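Uncharacterized protein (Legionella longbeachae NSW150, PDB 4JZA) probably hydrolyses the 3-phosphate of phosphatidylinositol 3-phosphate, as a phosphoinositide phosphatase that may act on lipids of the host cell. Local coordinates at residues Y171-L174 with L175-T179; L180-A183 with K184-K188; S397-A400 with K401-Y405. All blocks are in the same frame, centred on the assembly; numbering follows the deposited sequence.

Contact 1: Y171-L174 with L175-T179; sequences YDQL and LDELT
Leu-174 and Leu-178 meet one turn apart on the covered flank of helix 172-183, CD2 of Leu-174 lying 4.0 Å from CD1 of Leu-178. The two branched chains slant across each other because they leave the backbone differently: CG of Leu-174 is anti to the backbone N (chi1 -177°), whereas CG of Leu-178 is anti to the carbonyl carbon (chi1 -66°) and swings back over the preceding turn. Leu-347, from a loop, adds to the cover on Leu-174, and the Tyr-171 ring presents one face to Leu-174 CB. The packing continues at Glu-177, whose carboxylate is buried yet well provided for: OE2 forms a salt bridge with Arg-393 and OE1 accepts a hydrogen bond from Trp-309. The Glu-177 side chain crosses that of Leu-174 at about a right angle, OE1 3.8 Å from Leu-174 CD1. Against the same group lies the extended chain of Gln-173, its amide plane turned 35° from the carboxylate; CG of Gln-173 stands 3.7 Å from OE2 of Glu-177, a contact of proximity and not a bond.

The opposite character belongs to the solvent side. Asp-172 and Asp-176 are exposed, their OD2 atoms 6.5 Å apart, and the like charges are probably eased by the nearby start of the helix. Thr-179 bends its hydroxyl back along the helix: OG1 donates to Leu-175 O at 2.9 Å, on the other face of that carbonyl from Thr-179 N. Beneath both sides run four backbone bonds, from Leu-175 N to Tyr-171 O through Leu-178 N to Leu-174 O at 2.8 Å. With Tyr-171 at the N-cap position, this is the pattern of the opening turns of an amphipathic alpha helix, with Leu-174, Leu-178 and the buried Glu-177 turned to the protein, and Asp-172, Gln-173, Asp-176 and Thr-179 to solvent.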
# COMPACT_ATOMS: atom_id res chain seq x y z
N TYR A 171 2.92 18.74 -8.69
CA TYR A 171 2.72 19.75 -9.70
C TYR A 171 1.86 20.85 -9.07
O TYR A 171 1.18 20.62 -8.05
CB TYR A 171 2.05 19.14 -10.94
CG TYR A 171 0.82 18.33 -10.66
CD1 TYR A 171 0.93 17.02 -10.24
CD2 TYR A 171 -0.47 18.86 -10.81
CE1 TYR A 171 -0.19 16.26 -9.98
CE2 TYR A 171 -1.61 18.08 -10.53
CZ TYR A 171 -1.44 16.78 -10.12
OH TYR A 171 -2.49 15.95 -9.83
N ASP A 172 1.91 22.05 -9.64
CA ASP A 172 1.35 23.26 -8.99
C ASP A 172 -0.13 23.12 -8.56
O ASP A 172 -0.49 23.50 -7.43
CB ASP A 172 1.48 24.46 -9.92
CG ASP A 172 2.92 24.95 -10.06
OD1 ASP A 172 3.83 24.47 -9.33
OD2 ASP A 172 3.14 25.83 -10.92
N GLN A 173 -0.97 22.60 -9.45
CA GLN A 173 -2.36 22.40 -9.11
C GLN A 173 -2.50 21.64 -7.79
O GLN A 173 -3.21 22.06 -6.89
CB GLN A 173 -3.14 21.72 -10.24
CG GLN A 173 -4.59 21.63 -9.83
CD GLN A 173 -5.58 21.14 -10.87
OE1 GLN A 173 -6.69 21.42 -10.78
NE2 GLN A 173 -5.23 20.36 -11.75
N LEU A 174 -1.79 20.54 -7.66
CA LEU A 174 -1.91 19.72 -6.48
C LEU A 174 -1.42 20.47 -5.28
O LEU A 174 -1.99 20.36 -4.19
CB LEU A 174 -1.13 18.41 -6.61
CG LEU A 174 -1.30 17.48 -5.38
CD1 LEU A 174 -2.54 16.62 -5.55
CD2 LEU A 174 -0.10 16.60 -5.16
N LEU A 175 -0.34 21.21 -5.44
CA LEU A 175 0.18 21.97 -4.29
C LEU A 175 -0.86 22.94 -3.78
O LEU A 175 -0.98 23.12 -2.56
CB LEU A 175 1.48 22.73 -4.63
CG LEU A 175 2.64 21.84 -5.05
CD1 LEU A 175 3.89 22.65 -5.26
CD2 LEU A 175 2.88 20.81 -3.98
N ASP A 176 -1.61 23.54 -4.72
CA ASP A 176 -2.65 24.49 -4.36
C ASP A 176 -3.78 23.82 -3.64
O ASP A 176 -4.26 24.32 -2.60
CB ASP A 176 -3.21 25.19 -5.61
CG ASP A 176 -2.20 26.13 -6.25
OD1 ASP A 176 -1.27 26.66 -5.56
OD2 ASP A 176 -2.34 26.31 -7.48
N GLU A 177 -4.20 22.67 -4.16
CA GLU A 177 -5.18 21.85 -3.46
C GLU A 177 -4.72 21.42 -2.05
O GLU A 177 -5.51 21.42 -1.13
CB GLU A 177 -5.54 20.65 -4.30
CG GLU A 177 -6.28 20.99 -5.59
CD GLU A 177 -6.23 19.84 -6.58
OE1 GLU A 177 -5.43 18.89 -6.41
OE2 GLU A 177 -6.99 19.89 -7.55
N LEU A 178 -3.45 21.06 -1.88
CA LEU A 178 -2.97 20.68 -0.55
C LEU A 178 -3.00 21.85 0.43
O LEU A 178 -3.35 21.70 1.62
CB LEU A 178 -1.57 20.07 -0.62
CG LEU A 178 -1.50 18.74 -1.36
CD1 LEU A 178 -0.05 18.34 -1.57
CD2 LEU A 178 -2.23 17.62 -0.65
N THR A 179 -2.66 23.02 -0.09
CA THR A 179 -2.74 24.24 0.69
C THR A 179 -4.16 24.53 1.16
O THR A 179 -4.35 24.87 2.31
CB THR A 179 -2.17 25.40 -0.16
OG1 THR A 179 -0.79 25.14 -0.44
CG2 THR A 179 -2.33 26.77 0.56

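Contact 2: L180-A183 with K184-K188; sequences LIKA and KKYPK
Tyr-186 lays its ring over Lys-182, a CH-pi contact in which CA of Lys-182 is 4.2 Å from the ring centroid of Tyr-186 and 27° off the ring normal. The two side chains then run alongside each other in the same direction, so that the phenol oxygen rides beside the lysine's methylenes, OH of Tyr-186 coming 3.4 Å from CG of Lys-182. The lysine bends at its third torsion, and its ammonium goes on to Leu-325 O. On the same ring face, offset toward the rim, lies the carbonyl oxygen of Ile-181; CG2 of Ile-181 meets Tyr-186 CD1 at 3.9 Å, crossing the ring chain at about a right angle.

This apolar pairing of Ile-181 with Tyr-186 belongs to the Schellman motif that ends helix 172-183. Lys-185, with its positive phi of 59°, is the C-prime residue: it reverses the chain so that Tyr-186 N can reach back to Ile-181 O at 3.0 Å, while Lys-185 N donates to Lys-182 O at 2.9 Å. The second of these bonds comes from well above the carbonyl plane, 68° out of it. A helical bond from Lys-184 N to Leu-180 O precedes them.

Outward, the aliphatic end of Lys-184 approaches Leu-180, CE of the lysine 4.3 Å from CD2 of the leucine. Past the turn, NZ of Lys-188 donates to Tyr-186 O at 2.7 Å and is shared with a salt bridge to Glu-322 on helix 315-325, the helix that also receives the Tyr-186 side chain.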
# COMPACT_ATOMS: atom_id res chain seq x y z
N LEU A 180 -5.16 24.40 0.27
CA LEU A 180 -6.54 24.55 0.68
C LEU A 180 -6.95 23.55 1.79
O LEU A 180 -7.63 23.90 2.77
CB LEU A 180 -7.48 24.36 -0.52
CG LEU A 180 -7.60 25.50 -1.51
CD1 LEU A 180 -8.40 25.07 -2.74
CD2 LEU A 180 -8.25 26.71 -0.85
N ILE A 181 -6.57 22.28 1.61
CA ILE A 181 -6.88 21.25 2.59
C ILE A 181 -6.41 21.69 4.00
O ILE A 181 -7.18 21.63 4.95
CB ILE A 181 -6.31 19.87 2.14
CG1 ILE A 181 -7.07 19.35 0.92
CG2 ILE A 181 -6.44 18.82 3.24
CD1 ILE A 181 -6.31 18.33 0.10
N LYS A 182 -5.17 22.17 4.13
CA LYS A 182 -4.72 22.65 5.42
C LYS A 182 -5.47 23.87 5.87
O LYS A 182 -5.78 24.04 7.05
CB LYS A 182 -3.29 23.10 5.39
CG LYS A 182 -2.31 22.05 4.99
CD LYS A 182 -0.89 22.59 5.15
CE LYS A 182 -0.48 22.69 6.62
NZ LYS A 182 0.97 22.97 6.72
N ALA A 183 -5.74 24.78 4.95
CA ALA A 183 -6.36 26.02 5.39
C ALA A 183 -7.78 25.76 5.91
O ALA A 183 -8.24 26.52 6.78
CB ALA A 183 -6.33 27.06 4.29
N LYS A 184 -8.43 24.70 5.42
CA LYS A 184 -9.77 24.32 5.87
C LYS A 184 -9.73 23.35 7.02
O LYS A 184 -10.77 22.83 7.44
CB LYS A 184 -10.64 23.83 4.70
CG LYS A 184 -10.76 24.92 3.65
CD LYS A 184 -11.77 24.66 2.58
CE LYS A 184 -11.66 25.76 1.51
NZ LYS A 184 -12.48 26.97 1.81
N LYS A 185 -8.54 23.14 7.56
CA LYS A 185 -8.36 22.24 8.70
C LYS A 185 -8.82 20.81 8.41
O LYS A 185 -9.47 20.22 9.25
CB LYS A 185 -9.11 22.76 9.92
CG LYS A 185 -9.17 24.27 9.99
CD LYS A 185 -8.34 24.85 11.09
CE LYS A 185 -8.38 26.37 10.98
NZ LYS A 185 -8.67 27.01 12.28
N TYR A 186 -8.50 20.27 7.24
CA TYR A 186 -8.59 18.83 7.04
C TYR A 186 -10.00 18.30 7.24
O TYR A 186 -10.19 17.33 7.98
CB TYR A 186 -7.64 18.12 8.02
CG TYR A 186 -6.27 18.75 8.07
CD1 TYR A 186 -5.38 18.57 7.03
CD2 TYR A 186 -5.88 19.56 9.13
CE1 TYR A 186 -4.12 19.15 7.04
CE2 TYR A 186 -4.62 20.16 9.14
CZ TYR A 186 -3.73 19.94 8.09
OH TYR A 186 -2.47 20.53 8.03
N PRO A 187 -11.00 18.92 6.59
CA PRO A 187 -12.33 18.34 6.72
C PRO A 187 -12.36 16.92 6.15
O PRO A 187 -11.65 16.60 5.20
CB PRO A 187 -13.21 19.27 5.90
CG PRO A 187 -12.32 19.75 4.84
CD PRO A 187 -10.96 19.89 5.49
N LYS A 188 -13.16 16.07 6.78
CA LYS A 188 -13.28 14.69 6.41
C LYS A 188 -14.53 14.44 5.63
O LYS A 188 -15.48 15.20 5.69
CB LYS A 188 -13.36 13.86 7.66
CG LYS A 188 -12.18 14.06 8.61
CD LYS A 188 -10.86 13.87 7.88
CE LYS A 188 -9.72 13.86 8.88
NZ LYS A 188 -9.53 15.20 9.50

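Contact 3: S397-A400 with K401-Y405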
# COMPACT_ATOMS: atom_id res chain seq x y z
N SER A 397 -3.23 13.81 -14.93
CA SER A 397 -2.25 14.50 -14.15
C SER A 397 -0.97 13.73 -14.14
O SER A 397 0.10 14.32 -14.22
CB SER A 397 -2.73 14.79 -12.71
OG SER A 397 -3.59 15.95 -12.61
N ASN A 398 -1.07 12.40 -14.08
CA ASN A 398 0.13 11.53 -14.06
C ASN A 398 0.81 11.44 -15.43
O ASN A 398 2.04 11.52 -15.56
CB ASN A 398 -0.20 10.11 -13.55
CG ASN A 398 -0.38 10.05 -12.05
OD1 ASN A 398 0.07 10.93 -11.31
ND2 ASN A 398 -1.07 9.03 -11.58
N LEU A 399 0.01 11.32 -16.47
CA LEU A 399 0.58 11.38 -17.81
C LEU A 399 1.36 12.69 -18.03
O LEU A 399 2.47 12.65 -18.52
CB LEU A 399 -0.51 11.21 -18.85
CG LEU A 399 -0.07 11.31 -20.29
CD1 LEU A 399 1.04 10.28 -20.58
CD2 LEU A 399 -1.31 11.11 -21.18
N ALA A 400 0.78 13.84 -17.68
CA ALA A 400 1.47 15.14 -17.81
C ALA A 400 2.75 15.16 -17.01
O ALA A 400 3.74 15.71 -17.45
CB ALA A 400 0.57 16.30 -17.37
N LYS A 401 2.76 14.58 -15.83
CA LYS A 401 3.92 14.75 -14.99
C LYS A 401 5.09 13.91 -15.55
O LYS A 401 6.26 14.28 -15.48
CB LYS A 401 3.58 14.36 -13.60
CG LYS A 401 4.71 14.59 -12.66
CD LYS A 401 5.17 16.03 -12.67
CE LYS A 401 6.11 16.24 -11.51
NZ LYS A 401 6.63 17.64 -11.46
N VAL A 402 4.71 12.82 -16.15
CA VAL A 402 5.63 11.79 -16.60
C VAL A 402 6.23 12.17 -17.99
O VAL A 402 7.31 11.71 -18.41
CB VAL A 402 4.85 10.42 -16.47
CG1 VAL A 402 4.89 9.55 -17.69
CG2 VAL A 402 5.26 9.68 -15.20
N MSE A 403 5.54 13.07 -18.69
CA MSE A 403 6.05 13.64 -19.92
C MSE A 403 6.78 14.94 -19.66
O MSE A 403 7.24 15.60 -20.60
CB MSE A 403 4.86 13.89 -20.83
CG MSE A 403 4.16 12.59 -21.19
SE MSE A 403 5.28 11.56 -22.44
CE MSE A 403 5.10 9.75 -21.74
N GLU A 404 6.96 15.33 -18.40
CA GLU A 404 7.50 16.66 -18.14
C GLU A 404 8.87 16.89 -18.80
O GLU A 404 9.13 17.99 -19.17
CB GLU A 404 7.50 17.03 -16.63
CG GLU A 404 8.61 16.39 -15.77
CD GLU A 404 8.43 16.60 -14.26
OE1 GLU A 404 7.98 17.69 -13.85
OE2 GLU A 404 8.76 15.68 -13.45
N TYR A 405 9.72 15.87 -18.97
CA TYR A 405 11.09 16.09 -19.50
C TYR A 405 11.19 15.83 -20.98
O TYR A 405 12.25 16.01 -21.59
CB TYR A 405 12.12 15.29 -18.75
CG TYR A 405 12.45 15.89 -17.42
CD1 TYR A 405 13.31 16.98 -17.31
CD2 TYR A 405 11.90 15.35 -16.24
CE1 TYR A 405 13.62 17.54 -16.06
CE2 TYR A 405 12.20 15.90 -14.98
CZ TYR A 405 13.07 16.99 -14.90
OH TYR A 405 13.36 17.52 -13.69
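The last turns of helix 388-402 are joined by successive backbone bonds from Lys-401 N to Ser-397 O, Val-402 N to Asn-398 O and Met-403 N to Leu-399 O, each donor also making a weak bond to the carbonyl one residue later. Across this turn the apolar contact is that of Leu-399 with Met-403, a selenomethionine: CD1 of the leucine lies 3.9 Å from CG of Met-403, and the chains cross aslant. Leu-399 reaches this position with CG anti to its backbone N (chi1 177°); Met-403 places CG anti to its carbonyl carbon (chi1 -63°), near the Leu-399 carbonyl, and its chain bends only beyond that point.

This i to i+4 spacing is that of an alpha helix's buried side, and here that side faces two neighbours: Leu-399 touches helix 441-454, Val-402 and Met-403 strand 545-549. Asn-398, also buried, lies one turn before Val-402, its ND2 bonded to Ile-378 O.

Polar groups hold the other flank. Lys-401 NZ makes a salt bridge to Glu-404 OE1 at 2.7 Å, meeting the syn side of the carboxylate 25° out of its plane. Each partner has a second anchor: the ammonium also donates to Tyr-170 O, and the other glutamate oxygen, OE2, is hydrogen-bonded to the hydroxyl of Tyr-351. The Ser-397 hydroxyl is bonded to Arg-393.

From the N terminus the chain leaves strand 159-166 of the mixed sheet and enters contact 1, at the start of helix 172-183; contact 2 follows directly and ends that helix, turning the chain toward helix 191-194. Contact 3 comes much later, at the end of helix 388-402. All three are local turns, in series, with neither nesting nor crossing. Contacts 1 and 3 touch where Tyr-171 OH, beside its stronger bond to Pro-346 O, lies 3.0 Å from Ser-397 OG, a weak hydrogen bond, and Arg-393 bridges both. Contact 2 stands apart from contact 3, nearest atoms about 13 Å away, and joins the helix end to helices 308-311 and 315-325.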